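Local atomic coordinates of D-alanyl transferase DltD (Enterococcus faecium TX0133A04, PDB entry 6PFX), a protein that probably transfers D-alanine in the D-alanylation of lipoteichoic acid, a step of Gram-positive cell wall biogenesis at the membrane. Residues Arg87-Gly90 with Asp91-Asn95; Arg141-Ala144 with Arg145-Thr149; Thr304-Gln308 with Glu309-Gly313. All coordinates share one frame; numbering follows the deposited sequence.

Interaction 1: residues Arg87-Gly90 with Asp91-Asn95; sequences RSAG and DAMKN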
loop_
_atom_site.group_PDB
_atom_site.type_symbol
_atom_site.label_atom_id
_atom_site.label_comp_id
_atom_site.label_asym_id
_atom_site.label_seq_id
_atom_site.Cartn_x
_atom_site.Cartn_y
_atom_site.Cartn_z
ATOM N N ARG A 87 6.991 9.478 -5.137
ATOM C CA ARG A 87 7.550 10.777 -5.496
ATOM C C ARG A 87 9.042 10.672 -5.780
ATOM O O ARG A 87 9.553 11.318 -6.702
ATOM C CB ARG A 87 7.283 11.775 -4.361
ATOM C CG ARG A 87 7.773 13.201 -4.619
ATOM C CD ARG A 87 6.827 13.920 -5.565
ATOM N NE ARG A 87 7.276 15.262 -5.930
ATOM C CZ ARG A 87 6.681 16.405 -5.585
ATOM N NH1 ARG A 87 5.574 16.418 -4.840
ATOM N NH2 ARG A 87 7.203 17.554 -6.007
ATOM N N SER A 88 9.764 9.883 -4.986
ATOM C CA SER A 88 11.205 9.763 -5.171
ATOM C C SER A 88 11.549 8.943 -6.406
ATOM O O SER A 88 12.663 9.056 -6.925
ATOM C CB SER A 88 11.853 9.143 -3.930
ATOM O OG SER A 88 11.429 7.803 -3.720
ATOM N N ALA A 89 10.624 8.115 -6.888
ATOM C CA ALA A 89 10.840 7.441 -8.160
ATOM C C ALA A 89 10.734 8.410 -9.328
ATOM O O ALA A 89 11.281 8.133 -10.403
ATOM C CB ALA A 89 9.840 6.297 -8.314
ATOM N N GLY A 90 10.047 9.532 -9.143
ATOM C CA GLY A 90 9.960 10.529 -10.195
ATOM C C GLY A 90 9.454 9.944 -11.496
ATOM O O GLY A 90 8.455 9.209 -11.535
ATOM N N ASP A 91 10.168 10.263 -12.581
ATOM C CA ASP A 91 9.723 9.891 -13.913
ATOM C C ASP A 91 9.733 8.388 -14.147
ATOM O O ASP A 91 9.158 7.935 -15.141
ATOM C CB ASP A 91 10.609 10.538 -14.983
ATOM C CG ASP A 91 10.318 12.006 -15.172
ATOM O OD1 ASP A 91 9.305 12.484 -14.621
ATOM O OD2 ASP A 91 11.102 12.680 -15.872
ATOM N N ALA A 92 10.415 7.615 -13.295
ATOM C CA ALA A 92 10.408 6.166 -13.465
ATOM C C ALA A 92 8.993 5.619 -13.385
ATOM O O ALA A 92 8.704 4.557 -13.944
ATOM C CB ALA A 92 11.313 5.506 -12.425
ATOM N N MET A 93 8.096 6.333 -12.710
ATOM C CA MET A 93 6.719 5.891 -12.578
ATOM C C MET A 93 5.808 6.382 -13.689
ATOM O O MET A 93 4.648 5.969 -13.739
ATOM C CB MET A 93 6.139 6.384 -11.246
ATOM C CG MET A 93 6.708 5.687 -10.066
ATOM S SD MET A 93 5.891 4.106 -9.855
ATOM C CE MET A 93 4.234 4.598 -9.341
ATOM N N LYS A 94 6.277 7.250 -14.574
ATOM C CA LYS A 94 5.370 7.856 -15.535
ATOM C C LYS A 94 4.672 6.780 -16.362
ATOM O O LYS A 94 5.312 5.873 -16.906
ATOM C CB LYS A 94 6.149 8.805 -16.450
ATOM C CG LYS A 94 5.260 9.572 -17.432
ATOM C CD LYS A 94 6.048 10.501 -18.338
ATOM C CE LYS A 94 5.117 11.233 -19.295
ATOM N NZ LYS A 94 5.867 12.135 -20.208
ATOM N N ASN A 95 3.350 6.879 -16.448
ATOM C CA ASN A 95 2.517 6.070 -17.324
ATOM C C ASN A 95 2.447 4.599 -16.928
ATOM O O ASN A 95 1.832 3.814 -17.650
ATOM C CB ASN A 95 2.965 6.152 -18.795
ATOM C CG ASN A 95 2.821 7.535 -19.374
ATOM O OD1 ASN A 95 3.730 8.045 -20.026
ATOM N ND2 ASN A 95 1.664 8.139 -19.167
#

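Interaction 2: residues Arg141-Ala144 with Arg145-Thr149; sequences RYLA and RRLLT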
loop_
_atom_site.group_PDB
_atom_site.type_symbol
_atom_site.label_atom_id
_atom_site.label_comp_id
_atom_site.label_asym_id
_atom_site.label_seq_id
_atom_site.Cartn_x
_atom_site.Cartn_y
_atom_site.Cartn_z
ATOM N N ARG A 141 2.190 21.549 0.487
ATOM C CA ARG A 141 1.903 22.230 1.741
ATOM C C ARG A 141 1.381 21.244 2.770
ATOM O O ARG A 141 1.760 21.305 3.945
ATOM C CB ARG A 141 0.901 23.360 1.520
ATOM C CG ARG A 141 1.392 24.451 0.577
ATOM C CD ARG A 141 0.390 25.598 0.512
ATOM N NE ARG A 141 0.442 26.413 1.719
ATOM C CZ ARG A 141 -0.361 27.440 1.969
ATOM N NH1 ARG A 141 -1.296 27.782 1.094
ATOM N NH2 ARG A 141 -0.228 28.121 3.099
ATOM N N TYR A 142 0.526 20.312 2.336
ATOM C CA TYR A 142 -0.008 19.314 3.250
ATOM C C TYR A 142 1.104 18.412 3.769
ATOM O O TYR A 142 1.199 18.149 4.972
ATOM C CB TYR A 142 -1.107 18.489 2.569
ATOM C CG TYR A 142 -1.595 17.384 3.458
ATOM C CD1 TYR A 142 -2.489 17.638 4.490
ATOM C CD2 TYR A 142 -1.130 16.090 3.296
ATOM C CE1 TYR A 142 -2.912 16.632 5.329
ATOM C CE2 TYR A 142 -1.549 15.067 4.138
ATOM C CZ TYR A 142 -2.446 15.351 5.147
ATOM O OH TYR A 142 -2.890 14.372 6.004
ATOM N N LEU A 143 1.949 17.910 2.868
ATOM C CA LEU A 143 3.037 17.048 3.308
ATOM C C LEU A 143 3.955 17.771 4.284
ATOM O O LEU A 143 4.391 17.185 5.280
ATOM C CB LEU A 143 3.821 16.542 2.106
ATOM C CG LEU A 143 5.040 15.683 2.433
ATOM C CD1 LEU A 143 4.623 14.450 3.190
ATOM C CD2 LEU A 143 5.732 15.341 1.117
ATOM N N ALA A 144 4.278 19.041 4.018
ATOM C CA ALA A 144 5.141 19.774 4.939
ATOM C C ALA A 144 4.482 19.895 6.303
ATOM O O ALA A 144 5.127 19.686 7.337
ATOM C CB ALA A 144 5.471 21.160 4.386
ATOM N N ARG A 145 3.178 20.181 6.315
ATOM C CA ARG A 145 2.433 20.263 7.565
ATOM C C ARG A 145 2.495 18.945 8.319
ATOM O O ARG A 145 2.678 18.923 9.543
ATOM C CB ARG A 145 0.975 20.620 7.269
ATOM C CG ARG A 145 0.738 22.085 7.000
ATOM C CD ARG A 145 -0.698 22.507 7.296
ATOM N NE ARG A 145 -1.714 21.751 6.562
ATOM C CZ ARG A 145 -2.023 21.945 5.281
ATOM N NH1 ARG A 145 -1.380 22.860 4.567
ATOM N NH2 ARG A 145 -2.975 21.220 4.709
ATOM N N ARG A 146 2.354 17.835 7.606
ATOM C CA ARG A 146 2.374 16.541 8.269
ATOM C C ARG A 146 3.759 16.235 8.809
ATOM O O ARG A 146 3.910 15.816 9.962
ATOM C CB ARG A 146 1.958 15.456 7.290
ATOM C CG ARG A 146 0.489 15.426 6.995
ATOM C CD ARG A 146 -0.278 14.893 8.194
ATOM N NE ARG A 146 -0.313 13.432 8.261
ATOM C CZ ARG A 146 -0.267 12.724 9.388
ATOM N NH1 ARG A 146 -0.145 13.327 10.561
ATOM N NH2 ARG A 146 -0.322 11.405 9.338
ATOM N N LEU A 147 4.785 16.418 7.977
ATOM C CA LEU A 147 6.133 16.067 8.394
ATOM C C LEU A 147 6.541 16.840 9.630
ATOM O O LEU A 147 7.255 16.299 10.482
ATOM C CB LEU A 147 7.120 16.350 7.259
ATOM C CG LEU A 147 6.970 15.431 6.055
ATOM C CD1 LEU A 147 7.876 15.811 4.926
ATOM C CD2 LEU A 147 7.256 13.965 6.428
ATOM N N LEU A 148 6.083 18.089 9.754
ATOM C CA LEU A 148 6.445 18.928 10.886
ATOM C C LEU A 148 5.828 18.469 12.199
ATOM O O LEU A 148 6.141 19.066 13.235
ATOM C CB LEU A 148 6.025 20.372 10.632
ATOM C CG LEU A 148 6.922 21.145 9.673
ATOM C CD1 LEU A 148 6.234 22.404 9.201
ATOM C CD2 LEU A 148 8.242 21.462 10.349
ATOM N N THR A 149 4.966 17.448 12.187
ATOM C CA THR A 149 4.390 16.915 13.419
ATOM C C THR A 149 5.178 15.734 13.977
ATOM O O THR A 149 4.895 15.288 15.093
ATOM C CB THR A 149 2.909 16.520 13.238
ATOM O OG1 THR A 149 2.780 15.331 12.445
ATOM C CG2 THR A 149 2.126 17.660 12.601
#

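Interaction 3: residues Thr304-Gln308 with Glu309-Gly313; sequences TGLSQ and EMLQG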
loop_
_atom_site.group_PDB
_atom_site.type_symbol
_atom_site.label_atom_id
_atom_site.label_comp_id
_atom_site.label_asym_id
_atom_site.label_seq_id
_atom_site.Cartn_x
_atom_site.Cartn_y
_atom_site.Cartn_z
ATOM N N THR A 304 -14.769 -10.096 17.806
ATOM C CA THR A 304 -14.236 -8.875 18.389
ATOM C C THR A 304 -15.265 -7.752 18.441
ATOM O O THR A 304 -15.036 -6.752 19.127
ATOM C CB THR A 304 -13.053 -8.328 17.581
ATOM O OG1 THR A 304 -13.533 -7.902 16.297
ATOM C CG2 THR A 304 -11.947 -9.351 17.408
ATOM N N GLY A 305 -16.363 -7.875 17.694
ATOM C CA GLY A 305 -17.370 -6.843 17.613
ATOM C C GLY A 305 -17.099 -5.750 16.604
ATOM O O GLY A 305 -17.900 -4.814 16.501
ATOM N N LEU A 306 -15.991 -5.818 15.877
ATOM C CA LEU A 306 -15.737 -4.852 14.819
ATOM C C LEU A 306 -16.919 -4.834 13.863
ATOM O O LEU A 306 -17.363 -5.884 13.388
ATOM C CB LEU A 306 -14.479 -5.258 14.062
ATOM C CG LEU A 306 -13.997 -4.240 13.021
ATOM C CD1 LEU A 306 -13.324 -3.058 13.739
ATOM C CD2 LEU A 306 -13.075 -4.904 12.017
ATOM N N SER A 307 -17.401 -3.633 13.549
ATOM C CA SER A 307 -18.624 -3.486 12.777
ATOM C C SER A 307 -18.373 -3.604 11.281
ATOM O O SER A 307 -17.639 -2.796 10.691
ATOM C CB SER A 307 -19.270 -2.133 13.036
ATOM O OG SER A 307 -20.349 -1.947 12.144
ATOM N N GLN A 308 -19.038 -4.578 10.658
ATOM C CA GLN A 308 -18.990 -4.687 9.204
ATOM C C GLN A 308 -19.715 -3.524 8.527
ATOM O O GLN A 308 -19.294 -3.089 7.444
ATOM C CB GLN A 308 -19.545 -6.030 8.730
ATOM C CG GLN A 308 -18.699 -7.233 9.112
ATOM C CD GLN A 308 -17.441 -7.330 8.295
ATOM O OE1 GLN A 308 -17.378 -6.796 7.181
ATOM N NE2 GLN A 308 -16.426 -8.009 8.829
ATOM N N GLU A 309 -20.792 -3.013 9.140
ATOM C CA GLU A 309 -21.449 -1.820 8.619
ATOM C C GLU A 309 -20.477 -0.648 8.601
ATOM O O GLU A 309 -20.424 0.121 7.628
ATOM C CB GLU A 309 -22.685 -1.502 9.462
ATOM C CG GLU A 309 -23.408 -0.276 8.971
ATOM C CD GLU A 309 -24.565 0.130 9.856
ATOM O OE1 GLU A 309 -25.088 -0.719 10.617
ATOM O OE2 GLU A 309 -24.946 1.313 9.784
ATOM N N MET A 310 -19.664 -0.522 9.651
ATOM C CA MET A 310 -18.643 0.519 9.672
ATOM C C MET A 310 -17.649 0.334 8.535
ATOM O O MET A 310 -17.276 1.300 7.866
ATOM C CB MET A 310 -17.917 0.512 11.019
ATOM C CG MET A 310 -16.795 1.533 11.146
ATOM S SD MET A 310 -15.224 0.999 10.432
ATOM C CE MET A 310 -14.789 -0.326 11.565
ATOM N N LEU A 311 -17.218 -0.903 8.287
ATOM C CA LEU A 311 -16.271 -1.144 7.200
ATOM C C LEU A 311 -16.881 -0.799 5.845
ATOM O O LEU A 311 -16.186 -0.299 4.948
ATOM C CB LEU A 311 -15.834 -2.604 7.234
ATOM C CG LEU A 311 -14.961 -3.060 8.395
ATOM C CD1 LEU A 311 -14.762 -4.582 8.416
ATOM C CD2 LEU A 311 -13.613 -2.353 8.331
ATOM N N GLN A 312 -18.175 -1.073 5.674
ATOM C CA GLN A 312 -18.872 -0.674 4.459
ATOM C C GLN A 312 -18.901 0.841 4.309
ATOM O O GLN A 312 -18.867 1.354 3.185
ATOM C CB GLN A 312 -20.290 -1.239 4.460
ATOM C CG GLN A 312 -20.323 -2.719 4.285
ATOM C CD GLN A 312 -21.593 -3.368 4.799
ATOM O OE1 GLN A 312 -22.606 -2.703 5.020
ATOM N NE2 GLN A 312 -21.537 -4.679 5.009
ATOM N N GLY A 313 -19.023 1.566 5.426
ATOM C CA GLY A 313 -18.933 3.016 5.388
ATOM C C GLY A 313 -17.543 3.503 5.032
ATOM O O GLY A 313 -17.392 4.458 4.262
HETATM O O HOH W 1 -22.111 -3.906 11.711
HETATM O O HOH W 2 -18.924 -6.652 4.931
#

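Interaction 1: residues Arg87-Gly90 with Asp91-Asn95
The carbonyl oxygens of Ala89 and Gly90 accept from the amides of Ala92 and Met93, so that the end of helix 79-89 runs through a glycine with positive phi (54°) into a short 3-10 turn. Ala92 N donates to Ala89 O at 3.1 Å, and Met93 N to Gly90 O at 3.1 Å along a nearly straight N-H line of 165°. Both donors stand above the plane of the carbonyl they use, off its lone pairs.

Ala89 CB meets Met93 CG, 3.6 Å away. Met93 CG lies beside its own backbone N (chi1 -71°), and bends at the next two torsions lead the end of the chain away from Ala89; the side chain touches Leu34 of helix 28-35 and Pro41 and Phe43 of strand 39-43. Ala92 CB sits 3.3 Å from Ala89 O, next to the carbonyl that its own amide binds.

The join is therefore polar in its backbone and apolar in its side chains: the two 3-10 bonds take up the carbonyls of Ala89, at the helix end, and of Gly90, while Ala89 packs on Asn31 and Leu34 of helix 28-35 and Met93 reaches on to strand 39-43, as the chain leads toward strand 97-101.

Interaction 2: residues Arg141-Ala144 with Arg145-Thr149
Tyr142 and Arg146 meet one turn apart on the alpha-helix 138-147, where i to i+4 pairs carry most of the contact. The backbone ladder is regular: Arg145 N, Arg146 N, Leu147 N and Leu148 N donate to the carbonyls of Arg141, Tyr142, Leu143 and Ala144, with Leu147 N to Leu143 O the shortest at 2.8 Å.

The aromatic contact is a CH-pi interaction. Arg146 CG lies over one face of the Tyr142 ring, 3.8 Å from its centroid, and CD continues toward the phenol oxygen, 3.4 Å from Tyr142 OH. The two side chains run side by side in the same direction, bends at chi2 (-72°) and chi3 folding the arginine along the ring. OD1 of Asp274, on helix 271-284, takes both a salt bridge from Arg146 NE and a hydrogen bond with Tyr142 OH, which anchors the hydroxyl end of the ring.

Arg145 comes at the same ring from its edge. Its NH2 lies near the ring plane, 3.6 Å from Tyr142 CD1, with the guanidinium turned 77° from the ring. Together with Arg146 CG over the face, it probably limits the ring's rotation.

Among the apolar residues, Leu143 CG packs on Leu147 CD1 at 3.8 Å, beside Trp129 of helix 123-132. Arg146 O accepts twice from Thr149, from its N and, in the carbonyl plane, from its OG1 at 2.8 Å.

Interaction 3: residues Thr304-Gln308 with Glu309-Gly313
Ser307 caps the start of helix 308-323 by accepting a hydrogen bond from Met310 N. From the N-cap position its OG takes this amide at 3.0 Å, with an N-H angle of 162°; OG stands anti to the backbone N (chi1 172°), beside the carbonyl carbon and facing the first turn. A water joins Ser307 OG to Glu309 N, accepting from that amide. The helical ladder then begins, Leu311 N donating to Ser307 O and Gln312 N to Gln308 O.

A second water spans the side chains of Gln308 and Gln312, donating to Gln308 OE1 at 2.7 Å and accepting from Gln312 NE2 at 3.3 Å. The other end of the Gln308 amide, NE2, binds Ser301 OG and Val296 O, which fixes the way the group is turned.

The apolar contacts centre on Leu306. Its two methyls have different partners, CD1 meeting Met310 CE at 3.8 Å and CD2 reaching Leu311 CD1 at 4.0 Å. Leu311 CD1 also touches the Gln308 amide, 3.6 Å from OE1.

Side-chain and water oxygens thus engage amides that no preceding helical carbonyl can serve, while Leu306, just before the cap, packs back on Met310 and Leu311 of the first turn.

All three contacts are local and come in series along the chain: a helix exit in interaction 1, consecutive turns of helix 138-147 in interaction 2, and a helix start in interaction 3. Interactions 1 and 2 lie closest, with centres 21 Å apart and nearest atoms about 6 Å apart; helix 123-132 bridges them, since Trp129 touches Arg87 as well as Leu143 and Leu147, and Arg87 forms a salt bridge with Asp140 of helix 138-147. Interaction 3 lies across the chain's centre from interaction 1, their centres 36 Å apart, and 31 Å from interaction 2. None includes Ser46, Asp345 or His348, whose charge-relay geometry is consistent with an SGNH-hydrolase-like catalytic triad.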